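PDB 2JEN: endo-beta-1,4-glucanase from Bacillus licheniformis, which hydrolyses internal beta-1,4-glucosidic bonds in the backbone of xyloglucan, a plant cell-wall polysaccharide, as a family 12 glycoside hydrolase. Local coordinates for residues A30-K38 / Y47-A55; V86-H97 / S236-F245. The protein carries 1 engineered substitution. One frame throughout, in Å; residues are numbered along the deposited sequence.

Contact 1: A30-K38 / Y47-A55; sequences ASSSNPSDK and YIFNNVWGA. With XYS (alpha-D-xylopyranose), chain B; GLC (alpha-D-glucopyranose), chain C; GLC (alpha-D-glucopyranose), chain D; SO4 (sulfate ion), chain G.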
loop_
_atom_site.group_PDB
_atom_site.type_symbol
_atom_site.label_atom_id
_atom_site.label_comp_id
_atom_site.label_asym_id
_atom_site.label_seq_id
_atom_site.Cartn_x
_atom_site.Cartn_y
_atom_site.Cartn_z
ATOM N N ALA A 30 -1.027 -17.938 1.604
ATOM C CA ALA A 30 -0.431 -16.802 2.282
ATOM C C ALA A 30 0.549 -16.064 1.387
ATOM O O ALA A 30 1.066 -16.641 0.424
ATOM C CB ALA A 30 0.225 -17.205 3.587
ATOM N N SER A 31 0.784 -14.785 1.692
ATOM C CA SER A 31 1.669 -13.911 0.927
ATOM C C SER A 31 2.284 -12.785 1.787
ATOM O O SER A 31 1.576 -11.984 2.422
ATOM C CB SER A 31 0.954 -13.348 -0.293
ATOM O OG SER A 31 -0.098 -12.484 0.060
ATOM N N SER A 32 3.610 -12.739 1.835
ATOM C CA SER A 32 4.289 -11.909 2.807
ATOM C C SER A 32 5.290 -10.997 2.113
ATOM O O SER A 32 5.780 -11.343 1.031
ATOM C CB SER A 32 4.930 -12.792 3.880
ATOM O OG SER A 32 5.184 -12.089 5.084
ATOM N N SER A 33 5.616 -9.853 2.733
ATOM C CA SER A 33 6.325 -8.816 2.008
ATOM C C SER A 33 7.469 -8.140 2.738
ATOM O O SER A 33 8.120 -7.268 2.161
ATOM C CB SER A 33 5.348 -7.760 1.532
ATOM O OG SER A 33 4.332 -8.345 0.728
ATOM N N ASN A 34 7.769 -8.522 3.968
ATOM C CA ASN A 34 8.876 -7.905 4.684
ATOM C C ASN A 34 10.186 -8.646 4.437
ATOM O O ASN A 34 10.203 -9.831 4.104
ATOM C CB ASN A 34 8.608 -7.790 6.198
ATOM C CG ASN A 34 7.495 -6.833 6.558
ATOM O OD1 ASN A 34 6.460 -7.275 6.981
ATOM N ND2 ASN A 34 7.664 -5.567 6.356
ATOM N N PRO A 35 11.316 -7.931 4.645
ATOM C CA PRO A 35 12.606 -8.558 4.424
ATOM C C PRO A 35 12.763 -9.821 5.260
ATOM O O PRO A 35 12.461 -9.828 6.450
ATOM C CB PRO A 35 13.600 -7.487 4.870
ATOM C CG PRO A 35 12.864 -6.175 4.619
ATOM C CD PRO A 35 11.437 -6.515 5.014
ATOM N N SER A 36 13.288 -10.873 4.640
ATOM C CA SER A 36 13.623 -12.144 5.296
ATOM C C SER A 36 12.423 -12.914 5.798
ATOM O O SER A 36 12.583 -13.909 6.497
ATOM C CB SER A 36 14.641 -11.934 6.408
ATOM O OG SER A 36 15.836 -11.403 5.886
ATOM N N ASP A 37 11.208 -12.530 5.391
ATOM C CA ASP A 37 10.041 -13.370 5.692
ATOM C C ASP A 37 10.194 -14.771 5.109
ATOM O O ASP A 37 10.843 -14.966 4.083
ATOM C CB ASP A 37 8.750 -12.726 5.211
ATOM C CG ASP A 37 8.333 -11.489 6.019
ATOM O OD1 ASP A 37 8.958 -11.176 7.051
ATOM O OD2 ASP A 37 7.315 -10.854 5.622
ATOM N N LYS A 38 9.547 -15.741 5.770
ATOM C CA LYS A 38 9.625 -17.137 5.376
ATOM C C LYS A 38 8.247 -17.757 5.356
ATOM O O LYS A 38 7.490 -17.629 6.327
ATOM C CB LYS A 38 10.513 -17.923 6.332
ATOM C CG LYS A 38 11.964 -17.435 6.362
ATOM C CD LYS A 38 12.853 -18.152 7.372
ATOM C CE LYS A 38 14.284 -17.646 7.268
ATOM N NZ LYS A 38 15.175 -18.275 8.253
ATOM N N TYR A 47 11.316 -23.622 2.651
ATOM C CA TYR A 47 10.597 -22.334 2.802
ATOM C C TYR A 47 10.888 -21.436 1.658
ATOM O O TYR A 47 11.984 -21.431 1.102
ATOM C CB TYR A 47 10.915 -21.628 4.132
ATOM C CG TYR A 47 12.383 -21.407 4.449
ATOM C CD1 TYR A 47 13.127 -22.376 5.101
ATOM C CD2 TYR A 47 13.020 -20.199 4.134
ATOM C CE1 TYR A 47 14.456 -22.138 5.418
ATOM C CE2 TYR A 47 14.357 -19.982 4.483
ATOM C CZ TYR A 47 15.070 -20.965 5.096
ATOM O OH TYR A 47 16.380 -20.728 5.468
ATOM N N ILE A 48 9.880 -20.675 1.276
ATOM C CA ILE A 48 10.065 -19.542 0.389
ATOM C C ILE A 48 10.621 -18.427 1.276
ATOM O O ILE A 48 10.130 -18.189 2.371
ATOM C CB ILE A 48 8.756 -19.101 -0.325
ATOM C CG1 ILE A 48 7.950 -20.309 -0.853
ATOM C CG2 ILE A 48 9.079 -18.122 -1.421
ATOM C CD1 ILE A 48 6.612 -19.952 -1.472
ATOM N N PHE A 49 11.624 -17.755 0.767
ATOM C CA PHE A 49 12.402 -16.789 1.540
ATOM C C PHE A 49 12.471 -15.438 0.826
ATOM O O PHE A 49 12.907 -15.349 -0.325
ATOM C CB PHE A 49 13.825 -17.359 1.700
ATOM C CG PHE A 49 14.753 -16.575 2.606
ATOM C CD1 PHE A 49 14.308 -15.945 3.757
ATOM C CD2 PHE A 49 16.097 -16.550 2.327
ATOM C CE1 PHE A 49 15.198 -15.268 4.587
ATOM C CE2 PHE A 49 16.965 -15.851 3.148
ATOM C CZ PHE A 49 16.525 -15.230 4.268
ATOM N N ASN A 50 11.997 -14.387 1.500
ATOM C CA ASN A 50 11.964 -13.043 0.931
ATOM C C ASN A 50 13.331 -12.412 1.118
ATOM O O ASN A 50 13.537 -11.458 1.892
ATOM C CB ASN A 50 10.837 -12.208 1.553
ATOM C CG ASN A 50 10.396 -11.097 0.643
ATOM O OD1 ASN A 50 10.572 -11.202 -0.581
ATOM N ND2 ASN A 50 9.711 -10.101 1.168
ATOM N N ASN A 51 14.311 -12.957 0.381
ATOM C CA ASN A 51 15.729 -12.622 0.537
ATOM C C ASN A 51 16.057 -11.361 -0.233
ATOM O O ASN A 51 15.966 -11.360 -1.455
ATOM C CB ASN A 51 16.567 -13.801 0.031
ATOM C CG ASN A 51 18.043 -13.593 0.126
ATOM O OD1 ASN A 51 18.510 -12.495 0.250
ATOM N ND2 ASN A 51 18.780 -14.686 0.035
ATOM N N VAL A 52 16.392 -10.292 0.499
ATOM C CA VAL A 52 16.682 -8.996 -0.067
ATOM C C VAL A 52 18.105 -8.557 0.292
ATOM O O VAL A 52 18.347 -7.396 0.619
ATOM C CB VAL A 52 15.622 -7.948 0.323
ATOM C CG1 VAL A 52 14.272 -8.352 -0.274
ATOM C CG2 VAL A 52 15.484 -7.745 1.839
ATOM N N TRP A 53 19.070 -9.469 0.130
ATOM C CA TRP A 53 20.391 -9.259 0.678
ATOM C C TRP A 53 21.152 -8.068 0.100
ATOM O O TRP A 53 22.050 -7.535 0.755
ATOM C CB TRP A 53 21.256 -10.491 0.522
ATOM C CG TRP A 53 21.691 -10.895 -0.845
ATOM C CD1 TRP A 53 21.046 -11.754 -1.708
ATOM C CD2 TRP A 53 22.921 -10.547 -1.487
ATOM N NE1 TRP A 53 21.812 -11.947 -2.834
ATOM C CE2 TRP A 53 22.961 -11.234 -2.707
ATOM C CE3 TRP A 53 24.012 -9.765 -1.109
ATOM C CZ2 TRP A 53 24.038 -11.146 -3.581
ATOM C CZ3 TRP A 53 25.084 -9.658 -1.988
ATOM C CH2 TRP A 53 25.068 -10.338 -3.214
ATOM N N GLY A 54 20.810 -7.652 -1.106
ATOM C CA GLY A 54 21.517 -6.596 -1.816
ATOM C C GLY A 54 20.812 -5.269 -1.841
ATOM O O GLY A 54 21.128 -4.420 -2.658
ATOM N N ALA A 55 19.826 -5.081 -0.961
ATOM C CA ALA A 55 18.910 -3.939 -1.055
ATOM C C ALA A 55 19.296 -2.694 -0.282
ATOM O O ALA A 55 18.618 -1.675 -0.402
ATOM C CB ALA A 55 17.542 -4.400 -0.606
HETATM C C1 XYS B . 20.674 -11.331 4.731
HETATM C C2 XYS B . 20.077 -9.976 5.091
HETATM C C3 XYS B . 18.553 -9.970 4.919
HETATM C C4 XYS B . 18.213 -10.628 3.577
HETATM C C5 XYS B . 18.871 -11.997 3.352
HETATM O O2 XYS B . 20.392 -9.683 6.461
HETATM O O3 XYS B . 17.941 -8.664 4.983
HETATM O O4 XYS B . 16.821 -10.678 3.406
HETATM O O5 XYS B . 20.238 -11.859 3.520
HETATM C C1 GLC C . 23.897 -14.457 -1.116
HETATM C C2 GLC C . 22.880 -14.915 -0.090
HETATM C C3 GLC C . 22.776 -13.922 1.039
HETATM C C4 GLC C . 24.176 -13.719 1.617
HETATM C C5 GLC C . 25.127 -13.248 0.504
HETATM C C6 GLC C . 26.555 -13.179 1.064
HETATM O O2 GLC C . 21.594 -15.171 -0.654
HETATM O O3 GLC C . 21.787 -14.381 1.976
HETATM O O4 GLC C . 24.191 -12.747 2.621
HETATM O O5 GLC C . 25.168 -14.246 -0.498
HETATM O O6 GLC C . 26.987 -11.842 1.182
HETATM C C1 GLC D . 25.907 -16.231 -5.676
HETATM C C2 GLC D . 26.689 -15.526 -4.571
HETATM C C3 GLC D . 26.000 -15.784 -3.257
HETATM C C4 GLC D . 24.595 -15.195 -3.323
HETATM C C5 GLC D . 23.903 -15.923 -4.483
HETATM C C6 GLC D . 22.406 -15.617 -4.622
HETATM O O1 GLC D . 26.506 -16.106 -6.936
HETATM O O2 GLC D . 28.015 -15.969 -4.382
HETATM O O3 GLC D . 26.882 -15.254 -2.265
HETATM O O4 GLC D . 23.882 -15.475 -2.138
HETATM O O5 GLC D . 24.609 -15.646 -5.684
HETATM O O6 GLC D . 22.161 -14.231 -4.727
HETATM S S SO4 G . 13.962 -16.287 11.337
HETATM O O1 SO4 G . 13.372 -15.064 10.833
HETATM O O2 SO4 G . 15.360 -16.161 11.744
HETATM O O3 SO4 G . 13.192 -16.356 12.598
HETATM O O4 SO4 G . 13.637 -17.557 10.697
HETATM O O HOH W 1 17.540 -17.872 6.676
#

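Contact 2: V86-H97 / S236-F245; sequences VKAYPSIVSGWH and SSVEFGTEVF. With GLC (alpha-D-glucopyranose), chain E; GLC (alpha-D-glucopyranose), chain D; GLC (alpha-D-glucopyranose), chain C; XYS (alpha-D-xylopyranose), chain F.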
loop_
_atom_site.group_PDB
_atom_site.type_symbol
_atom_site.label_atom_id
_atom_site.label_comp_id
_atom_site.label_asym_id
_atom_site.label_seq_id
_atom_site.Cartn_x
_atom_site.Cartn_y
_atom_site.Cartn_z
ATOM N N VAL A 86 23.512 -7.539 -7.500
ATOM C CA VAL A 86 22.326 -8.310 -7.159
ATOM C C VAL A 86 21.593 -7.617 -6.006
ATOM O O VAL A 86 22.203 -7.368 -4.970
ATOM C CB VAL A 86 22.699 -9.753 -6.759
ATOM C CG1 VAL A 86 21.459 -10.511 -6.268
ATOM C CG2 VAL A 86 23.345 -10.502 -7.925
ATOM N N LYS A 87 20.319 -7.257 -6.224
ATOM C CA LYS A 87 19.541 -6.617 -5.178
ATOM C C LYS A 87 18.896 -7.611 -4.229
ATOM O O LYS A 87 18.738 -7.326 -3.039
ATOM C CB LYS A 87 18.445 -5.732 -5.756
ATOM C CG LYS A 87 18.936 -4.694 -6.795
ATOM C CD LYS A 87 20.153 -3.909 -6.351
ATOM C CE LYS A 87 20.583 -2.827 -7.366
ATOM N NZ LYS A 87 21.064 -3.430 -8.669
ATOM N N ALA A 88 18.505 -8.758 -4.774
ATOM C CA ALA A 88 17.664 -9.696 -4.047
ATOM C C ALA A 88 17.762 -11.072 -4.688
ATOM O O ALA A 88 18.091 -11.179 -5.886
ATOM C CB ALA A 88 16.190 -9.197 -4.074
ATOM N N TYR A 89 17.459 -12.109 -3.893
ATOM C CA TYR A 89 17.363 -13.474 -4.385
ATOM C C TYR A 89 16.158 -14.131 -3.711
ATOM O O TYR A 89 16.303 -15.066 -2.915
ATOM C CB TYR A 89 18.650 -14.225 -4.086
ATOM C CG TYR A 89 18.726 -15.675 -4.568
ATOM C CD1 TYR A 89 18.557 -16.017 -5.912
ATOM C CD2 TYR A 89 18.931 -16.714 -3.682
ATOM C CE1 TYR A 89 18.687 -17.326 -6.362
ATOM C CE2 TYR A 89 19.049 -18.027 -4.113
ATOM C CZ TYR A 89 18.851 -18.334 -5.443
ATOM O OH TYR A 89 19.009 -19.638 -5.844
ATOM N N PRO A 90 14.952 -13.649 -4.029
ATOM C CA PRO A 90 13.769 -14.397 -3.581
ATOM C C PRO A 90 13.909 -15.828 -4.094
ATOM O O PRO A 90 14.334 -16.052 -5.236
ATOM C CB PRO A 90 12.590 -13.659 -4.254
ATOM C CG PRO A 90 13.239 -12.949 -5.456
ATOM C CD PRO A 90 14.621 -12.561 -4.954
ATOM N N SER A 91 13.574 -16.795 -3.251
ATOM C CA SER A 91 13.998 -18.151 -3.482
ATOM C C SER A 91 13.260 -19.120 -2.600
ATOM O O SER A 91 12.631 -18.740 -1.604
ATOM C CB SER A 91 15.498 -18.249 -3.215
ATOM O OG SER A 91 15.832 -17.602 -1.998
ATOM N N ILE A 92 13.321 -20.397 -2.998
ATOM C CA ILE A 92 12.997 -21.515 -2.123
ATOM C C ILE A 92 14.289 -22.088 -1.580
ATOM O O ILE A 92 15.214 -22.328 -2.345
ATOM C CB ILE A 92 12.209 -22.616 -2.854
ATOM C CG1 ILE A 92 10.958 -22.043 -3.498
ATOM C CG2 ILE A 92 11.905 -23.763 -1.893
ATOM C CD1 ILE A 92 10.270 -23.025 -4.505
ATOM N N VAL A 93 14.316 -22.365 -0.277
ATOM C CA VAL A 93 15.480 -22.932 0.429
ATOM C C VAL A 93 15.120 -24.327 0.856
ATOM O O VAL A 93 14.126 -24.530 1.552
ATOM C CB VAL A 93 15.888 -22.067 1.650
ATOM C CG1 VAL A 93 16.990 -22.719 2.491
ATOM C CG2 VAL A 93 16.293 -20.681 1.197
ATOM N N SER A 94 16.006 -25.285 0.586
ATOM C CA SER A 94 16.110 -26.554 1.307
ATOM C C SER A 94 17.447 -26.682 1.974
ATOM O O SER A 94 18.456 -26.493 1.315
ATOM C CB SER A 94 15.910 -27.701 0.315
ATOM O OG SER A 94 15.764 -28.907 1.053
ATOM N N GLY A 95 17.468 -26.990 3.257
ATOM C CA GLY A 95 18.694 -27.092 4.006
ATOM C C GLY A 95 18.991 -25.875 4.811
ATOM O O GLY A 95 18.126 -25.348 5.522
ATOM N N TRP A 96 20.240 -25.441 4.729
ATOM C CA TRP A 96 20.764 -24.338 5.518
ATOM C C TRP A 96 20.696 -22.995 4.758
ATOM O O TRP A 96 20.841 -22.949 3.545
ATOM C CB TRP A 96 22.225 -24.669 5.900
ATOM C CG TRP A 96 23.051 -23.583 6.486
ATOM C CD1 TRP A 96 23.291 -23.361 7.797
ATOM C CD2 TRP A 96 23.840 -22.618 5.764
ATOM N NE1 TRP A 96 24.128 -22.299 7.961
ATOM C CE2 TRP A 96 24.485 -21.813 6.726
ATOM C CE3 TRP A 96 24.017 -22.324 4.409
ATOM C CZ2 TRP A 96 25.345 -20.777 6.374
ATOM C CZ3 TRP A 96 24.818 -21.272 4.051
ATOM C CH2 TRP A 96 25.479 -20.509 5.025
ATOM N N HIS A 97 20.528 -21.878 5.469
ATOM C CA HIS A 97 20.781 -20.568 4.867
ATOM C C HIS A 97 21.089 -19.552 5.961
ATOM O O HIS A 97 20.216 -18.834 6.435
ATOM C CB HIS A 97 19.623 -20.067 4.008
ATOM C CG HIS A 97 19.993 -18.845 3.231
ATOM N ND1 HIS A 97 20.476 -18.920 1.943
ATOM C CD2 HIS A 97 20.071 -17.544 3.601
ATOM C CE1 HIS A 97 20.808 -17.699 1.550
ATOM N NE2 HIS A 97 20.574 -16.845 2.537
ATOM N N SER A 236 25.266 -28.288 1.901
ATOM C CA SER A 236 24.498 -27.733 3.007
ATOM C C SER A 236 23.086 -27.292 2.612
ATOM O O SER A 236 22.211 -27.250 3.455
ATOM C CB SER A 236 25.221 -26.531 3.584
ATOM O OG SER A 236 26.536 -26.874 3.928
ATOM N N SER A 237 22.899 -26.956 1.349
ATOM C CA SER A 237 21.678 -26.282 0.877
ATOM C C SER A 237 21.520 -26.490 -0.599
ATOM O O SER A 237 22.512 -26.453 -1.330
ATOM C CB SER A 237 21.870 -24.774 1.194
ATOM O OG SER A 237 20.807 -23.967 0.775
ATOM N N VAL A 238 20.263 -26.611 -1.067
ATOM C CA VAL A 238 19.890 -26.400 -2.454
ATOM C C VAL A 238 18.761 -25.393 -2.433
ATOM O O VAL A 238 17.731 -25.613 -1.783
ATOM C CB VAL A 238 19.458 -27.688 -3.166
ATOM C CG1 VAL A 238 18.912 -27.407 -4.545
ATOM C CG2 VAL A 238 20.636 -28.685 -3.214
ATOM N N GLU A 239 18.994 -24.294 -3.123
ATOM C CA GLU A 239 18.041 -23.194 -3.216
ATOM C C GLU A 239 17.713 -22.955 -4.675
ATOM O O GLU A 239 18.549 -23.234 -5.550
ATOM C CB GLU A 239 18.623 -21.907 -2.609
ATOM C CG GLU A 239 19.295 -22.117 -1.285
ATOM C CD GLU A 239 19.779 -20.881 -0.579
ATOM O OE1 GLU A 239 19.648 -19.765 -1.114
ATOM O OE2 GLU A 239 20.321 -21.051 0.539
ATOM N N PHE A 240 16.542 -22.416 -4.970
ATOM C CA PHE A 240 16.195 -22.020 -6.330
ATOM C C PHE A 240 15.503 -20.681 -6.251
ATOM O O PHE A 240 14.558 -20.509 -5.473
ATOM C CB PHE A 240 15.256 -23.011 -7.001
ATOM C CG PHE A 240 14.845 -22.597 -8.390
ATOM C CD1 PHE A 240 13.660 -21.944 -8.601
ATOM C CD2 PHE A 240 15.679 -22.824 -9.475
ATOM C CE1 PHE A 240 13.309 -21.521 -9.877
ATOM C CE2 PHE A 240 15.349 -22.397 -10.727
ATOM C CZ PHE A 240 14.149 -21.761 -10.940
ATOM N N GLY A 241 15.960 -19.724 -7.055
ATOM C CA GLY A 241 15.313 -18.426 -7.030
ATOM C C GLY A 241 15.716 -17.562 -8.171
ATOM O O GLY A 241 16.274 -18.062 -9.165
ATOM N N THR A 242 15.355 -16.285 -8.091
ATOM C CA THR A 242 15.678 -15.323 -9.134
ATOM C C THR A 242 16.570 -14.255 -8.551
ATOM O O THR A 242 16.125 -13.469 -7.732
ATOM C CB THR A 242 14.423 -14.698 -9.743
ATOM O OG1 THR A 242 13.675 -14.063 -8.699
ATOM C CG2 THR A 242 13.503 -15.701 -10.431
ATOM N N GLU A 243 17.819 -14.147 -8.997
ATOM C CA GLU A 243 18.608 -12.959 -8.654
ATOM C C GLU A 243 18.087 -11.838 -9.500
ATOM O O GLU A 243 17.959 -11.973 -10.722
ATOM C CB GLU A 243 20.095 -13.134 -8.937
ATOM C CG GLU A 243 20.785 -14.195 -8.089
ATOM C CD GLU A 243 22.279 -14.239 -8.293
ATOM O OE1 GLU A 243 22.724 -14.533 -9.402
ATOM O OE2 GLU A 243 23.019 -13.968 -7.330
ATOM N N VAL A 244 17.728 -10.717 -8.865
ATOM C CA VAL A 244 17.209 -9.573 -9.578
ATOM C C VAL A 244 18.196 -8.424 -9.434
ATOM O O VAL A 244 18.609 -8.073 -8.321
ATOM C CB VAL A 244 15.832 -9.121 -9.076
ATOM C CG1 VAL A 244 15.370 -7.908 -9.932
ATOM C CG2 VAL A 244 14.822 -10.288 -9.122
ATOM N N PHE A 245 18.625 -7.883 -10.584
ATOM C CA PHE A 245 19.499 -6.755 -10.679
ATOM C C PHE A 245 18.682 -5.474 -10.837
ATOM O O PHE A 245 18.976 -4.433 -10.241
ATOM C CB PHE A 245 20.456 -6.947 -11.844
ATOM C CG PHE A 245 21.310 -8.169 -11.738
ATOM C CD1 PHE A 245 20.814 -9.411 -12.135
ATOM C CD2 PHE A 245 22.587 -8.099 -11.230
ATOM C CE1 PHE A 245 21.602 -10.562 -12.025
ATOM C CE2 PHE A 245 23.393 -9.262 -11.161
ATOM C CZ PHE A 245 22.889 -10.477 -11.561
HETATM C C1 GLC E . 27.224 -11.417 -10.201
HETATM C C2 GLC E . 26.536 -12.730 -10.491
HETATM C C3 GLC E . 25.727 -13.209 -9.310
HETATM C C4 GLC E . 26.517 -13.148 -8.001
HETATM C C5 GLC E . 27.211 -11.779 -7.897
HETATM C C6 GLC E . 28.115 -11.731 -6.668
HETATM O O2 GLC E . 25.660 -12.557 -11.584
HETATM O O3 GLC E . 25.338 -14.538 -9.546
HETATM O O4 GLC E . 25.649 -13.408 -6.898
HETATM O O5 GLC E . 28.022 -11.574 -9.030
HETATM O O6 GLC E . 28.476 -10.372 -6.412
HETATM C C1 GLC D . 25.907 -16.231 -5.676
HETATM C C2 GLC D . 26.689 -15.526 -4.571
HETATM C C3 GLC D . 26.000 -15.784 -3.257
HETATM C C4 GLC D . 24.595 -15.195 -3.323
HETATM C C5 GLC D . 23.903 -15.923 -4.483
HETATM C C6 GLC D . 22.406 -15.617 -4.622
HETATM O O1 GLC D . 26.506 -16.106 -6.936
HETATM O O2 GLC D . 28.015 -15.969 -4.382
HETATM O O3 GLC D . 26.882 -15.254 -2.265
HETATM O O4 GLC D . 23.882 -15.475 -2.138
HETATM O O5 GLC D . 24.609 -15.646 -5.684
HETATM O O6 GLC D . 22.161 -14.231 -4.727
HETATM C C1 GLC C . 23.897 -14.457 -1.116
HETATM C C2 GLC C . 22.880 -14.915 -0.090
HETATM C C3 GLC C . 22.776 -13.922 1.039
HETATM C C4 GLC C . 24.176 -13.719 1.617
HETATM C C5 GLC C . 25.127 -13.248 0.504
HETATM C C6 GLC C . 26.555 -13.179 1.064
HETATM O O2 GLC C . 21.594 -15.171 -0.654
HETATM O O3 GLC C . 21.787 -14.381 1.976
HETATM O O4 GLC C . 24.191 -12.747 2.621
HETATM O O5 GLC C . 25.168 -14.246 -0.498
HETATM O O6 GLC C . 26.987 -11.842 1.182
HETATM C C1 XYS F . 26.184 -8.746 -15.016
HETATM C C2 XYS F . 26.309 -7.897 -16.255
HETATM C C3 XYS F . 25.517 -6.618 -16.089
HETATM C C4 XYS F . 24.085 -6.968 -15.726
HETATM C C5 XYS F . 24.115 -7.855 -14.496
HETATM O O2 XYS F . 27.687 -7.606 -16.520
HETATM O O3 XYS F . 25.566 -5.833 -17.273
HETATM O O4 XYS F . 23.404 -5.769 -15.384
HETATM O O5 XYS F . 24.854 -9.053 -14.727
HETATM O O HOH W 2 18.049 -17.558 -0.318
#

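Contact 1: A30-K38 / Y47-A55
N50 grips the turn of residues 34-37 at three points, using its side chain as well as both polar groups of its backbone. Its ND2 donates to N34 O at 3.0 Å, the donor standing 68° out of the carbonyl plane; D37 N, closing the type II turn N34-D37, reaches the same oxygen from the opposite face. CG of N50 lies anti to its own nitrogen (chi1 -156°), which brings ND2 to N34 O. The two backbone bonds are S36 N to N50 O (2.8 Å) and N50 N to D37 O (2.9 Å). N50 is the centre of an inverse gamma turn, and Q63 binds its OD1.

The turn is also tied from within: N34 N donates to D37 OD2 from above the carboxylate plane.

Farther along, K38 and F49 form an antiparallel non-hydrogen-bonded pair. The K38 chain runs fully extended beside the rings of Y47 and F49 and lays CD over one face of Y47, 4.1 Å from the ring centroid, a CH-pi contact. Its NZ continues to a sulfate oxygen and a water. At the other end, P35 CB packs on V52 CG2 at 3.6 Å.

Residues of both segments line part of the glycan pocket. S36 OG and V52 N converge on O4 of the chain B xylose, the V52 bond being nearly straight (172°), while N51 ND2 holds O2 of the chain C glucose and the indole of W53 lies against that glucose, NE1 reaching O6 of the chain D glucose.

Strand 46-49 runs between strands 38-41 and 91-95, whereas strand 30-32 joins the other sheet beside strand 62-67, whose I65 touches I48 and N50; the contact bridges both sheets of the family 12 beta jelly roll.

Contact 2: V86-H97 / S236-F245
Backbone hydrogen bonding joins V86-H97 to S236-F245 almost end to end, within the cleft-lining sheet of the family 12 beta jelly roll. Strands 91-95 and 236-241 run antiparallel, their axes 4.4 Å apart at an angle of 170°, with I92 and F240 exchanging two bonds and S94 and V238 two more. Beyond the strand, T242 N donates to P90 O, and V244 N and O pair with A88 O and K87 N. At S91-G241 the CA atoms approach to 3.8 Å, a spacing that glycine permits. S236 and S237 form a classic bulge against W139.

Among the charged and polar side chains, H97 ND1 donates to E239 OE2 at 2.6 Å, meeting the syn side of the carboxylate within 7° of the imidazole plane. Its other nitrogen, NE2, binds O3 of the chain C glucose. E239 OE1 lies 3.5 Å from CE2 at the edge of the Y89 ring, the two planes 22° apart, and a water links this oxygen to S91 OG. K87, bent at chi2 and chi4, curls NZ onto a lone pair of F245 O (2.8 Å).

Apolar contacts sandwich Y89 between S91 CB and C6 of the chain D glucose, while V86 CG2 meets F245 CE2 at 3.5 Å and the F245 face receives the chain F xylose.

E243 OE1 accepts from O3 of the chain E glucose at 2.6 Å, and OE2 from O6 of the chain D glucose. The two buried carboxylates thus have different settings: H97 and the water fix E239, whereas E243 is held by N133 and meets sugar hydroxyls directly.

Both contacts reach the sheet that lines the glycan cleft, contact 1 through strand 46-49, which pairs directly with strand 91-95 of contact 2, F49 N lying 2.8 Å from S91 O, and F49 packs on H97; strand 30-32 lies in the other sheet. Contact 2 lies in the core, its centre about 4 Å from that of the chain, with every touching residue buried; contact 1 lies about 14 Å out and meets other subunits. Their chemistry differs accordingly. Residues 86-97 and 236-245 combine a long backbone ladder with buried carboxylates, whereas residues 30-38 and 47-55 rely on turns and an amide. The glucoses of chains C and D touch both contacts.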